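PDB 3PU2: activator of Hsp90 ATPase homologue 1/2-like C-terminal domain-containing protein from Rhodobacter sphaeroides, which is of unknown function but belongs to the AHA1 family and may, by analogy, act as an activator of an Hsp90-type ATPase. Local coordinates for residues 26-31 with 108-113. Numbering follows the deposited sequence.
Sequences EQLWAA and LQLLPV
The first, short helix of a helix-grip (Bet v 1-like) domain, 25-33, meets the concave side of its antiparallel sheet here, with Leu-110 of strand 104-113 directed at Leu-28 and Trp-29 of that helix. The two backbones stay well apart: the nearest pair of CA atoms, Trp-29 and Leu-110, is 8.1 Å apart, so side chains bridge the gap; those that meet are all apolar, and no polar bond joins the segments. Both methyls of Leu-110 take part. Its CD2 wedges against the helix where Leu-28 passes into Trp-29, lying 3.9 Å from CB of Leu-28 and 4.0 Å from the main-chain N of Trp-29. The second methyl, CD1, sits near the plane of the indole, 4.3 Å from CE3 of Trp-29; it therefore meets the benzene-ring edge of the indole, not a face. CB of Leu-110 already points at the helix; with CG opposite the carbonyl carbon (chi1 -67°), the branch continues toward it. Leu-28 turns its own CG away from its backbone N (chi1 -164°) and runs at a slant past Leu-110, its CD2 methyl 4.1 Å from CD2 of Leu-110. The buried area, 138 Å² over both sides, is modest, and Leu-110 accounts for more than half of it. Neighbouring elements enlarge the cluster: Leu-28 also touches Leu-150 of the C-terminal helix 139-156 and Thr-117 of strand 116-124, while Trp-29 packs on Leu-89, Pro-85 and Pro-86. Leu-110 is backbone-bonded to His-87, just ahead of strand 88-93. The geometry is plain core packing, in which one strand leucine fits against successive residues of a helix, as expected of the helix-grip fold, where the short first helix packs between the curved sheet and the long C-terminal helix.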
# COMPACT_ATOMS: atom_id res chain seq x y z
N GLU A 26 -15.54 -4.30 2.37
CA GLU A 26 -15.75 -3.43 3.51
C GLU A 26 -14.72 -3.70 4.59
O GLU A 26 -14.34 -2.81 5.35
CB GLU A 26 -17.15 -3.66 4.11
CG GLU A 26 -18.33 -3.22 3.25
CD GLU A 26 -18.42 -3.95 1.92
OE1 GLU A 26 -17.91 -5.09 1.82
OE2 GLU A 26 -19.02 -3.39 0.97
N GLN A 27 -14.27 -4.95 4.66
CA GLN A 27 -13.29 -5.34 5.66
C GLN A 27 -11.91 -5.02 5.14
O GLN A 27 -11.03 -4.62 5.90
CB GLN A 27 -13.37 -6.83 5.94
CG GLN A 27 -14.72 -7.32 6.39
CD GLN A 27 -14.76 -8.83 6.49
OE1 GLN A 27 -14.50 -9.52 5.50
NE2 GLN A 27 -15.08 -9.34 7.67
N LEU A 28 -11.71 -5.22 3.85
CA LEU A 28 -10.42 -4.95 3.26
C LEU A 28 -10.11 -3.45 3.32
O LEU A 28 -8.97 -3.06 3.59
CB LEU A 28 -10.37 -5.44 1.83
CG LEU A 28 -8.94 -5.53 1.30
CD1 LEU A 28 -8.12 -6.32 2.30
CD2 LEU A 28 -8.91 -6.19 -0.06
N TRP A 29 -11.12 -2.62 3.08
CA TRP A 29 -10.95 -1.18 3.12
C TRP A 29 -10.58 -0.74 4.54
O TRP A 29 -9.77 0.17 4.73
CB TRP A 29 -12.23 -0.47 2.65
CG TRP A 29 -12.25 1.04 2.79
CD1 TRP A 29 -12.54 1.77 3.91
CD2 TRP A 29 -11.91 1.98 1.78
NE1 TRP A 29 -12.40 3.12 3.66
CE2 TRP A 29 -12.01 3.27 2.36
CE3 TRP A 29 -11.52 1.87 0.44
CZ2 TRP A 29 -11.74 4.44 1.64
CZ3 TRP A 29 -11.25 3.03 -0.27
CH2 TRP A 29 -11.36 4.29 0.33
N ALA A 30 -11.15 -1.40 5.55
CA ALA A 30 -10.85 -1.06 6.94
C ALA A 30 -9.40 -1.43 7.27
O ALA A 30 -8.76 -0.79 8.11
CB ALA A 30 -11.81 -1.79 7.88
N ALA A 31 -8.90 -2.46 6.59
CA ALA A 31 -7.54 -2.94 6.78
C ALA A 31 -6.55 -2.02 6.09
O ALA A 31 -5.50 -1.71 6.64
CB ALA A 31 -7.40 -4.35 6.23
N LEU A 108 -5.63 2.64 -5.53
CA LEU A 108 -6.13 1.37 -5.04
C LEU A 108 -7.58 1.21 -5.46
O LEU A 108 -8.43 2.05 -5.17
CB LEU A 108 -6.07 1.30 -3.51
CG LEU A 108 -4.72 1.60 -2.84
CD1 LEU A 108 -4.96 1.84 -1.37
CD2 LEU A 108 -3.73 0.45 -3.07
N GLN A 109 -7.85 0.11 -6.14
CA GLN A 109 -9.20 -0.18 -6.60
C GLN A 109 -9.61 -1.53 -6.02
O GLN A 109 -8.90 -2.53 -6.17
CB GLN A 109 -9.20 -0.24 -8.13
CG GLN A 109 -10.48 0.23 -8.81
CD GLN A 109 -10.26 1.48 -9.64
OE1 GLN A 109 -9.21 1.65 -10.27
NE2 GLN A 109 -11.24 2.37 -9.65
N LEU A 110 -10.76 -1.56 -5.35
CA LEU A 110 -11.27 -2.80 -4.76
C LEU A 110 -12.56 -3.27 -5.45
O LEU A 110 -13.61 -2.66 -5.29
CB LEU A 110 -11.54 -2.61 -3.27
CG LEU A 110 -10.36 -2.38 -2.32
CD1 LEU A 110 -9.91 -0.93 -2.38
CD2 LEU A 110 -10.81 -2.71 -0.91
N LEU A 111 -12.47 -4.36 -6.22
CA LEU A 111 -13.63 -4.92 -6.91
C LEU A 111 -13.93 -6.33 -6.41
O LEU A 111 -13.04 -7.17 -6.35
CB LEU A 111 -13.41 -4.95 -8.42
CG LEU A 111 -12.07 -5.51 -8.92
CD1 LEU A 111 -12.25 -6.17 -10.28
CD2 LEU A 111 -11.05 -4.39 -8.99
N PRO A 112 -15.20 -6.60 -6.05
CA PRO A 112 -15.58 -7.93 -5.56
C PRO A 112 -15.39 -8.98 -6.63
O PRO A 112 -15.80 -8.80 -7.77
CB PRO A 112 -17.05 -7.75 -5.19
CG PRO A 112 -17.13 -6.31 -4.82
CD PRO A 112 -16.32 -5.66 -5.91
N VAL A 113 -14.73 -10.08 -6.26
CA VAL A 113 -14.48 -11.20 -7.15
C VAL A 113 -14.98 -12.42 -6.41
O VAL A 113 -15.19 -12.36 -5.20
CB VAL A 113 -12.97 -11.35 -7.46
CG1 VAL A 113 -12.70 -12.66 -8.19
CG2 VAL A 113 -12.52 -10.19 -8.32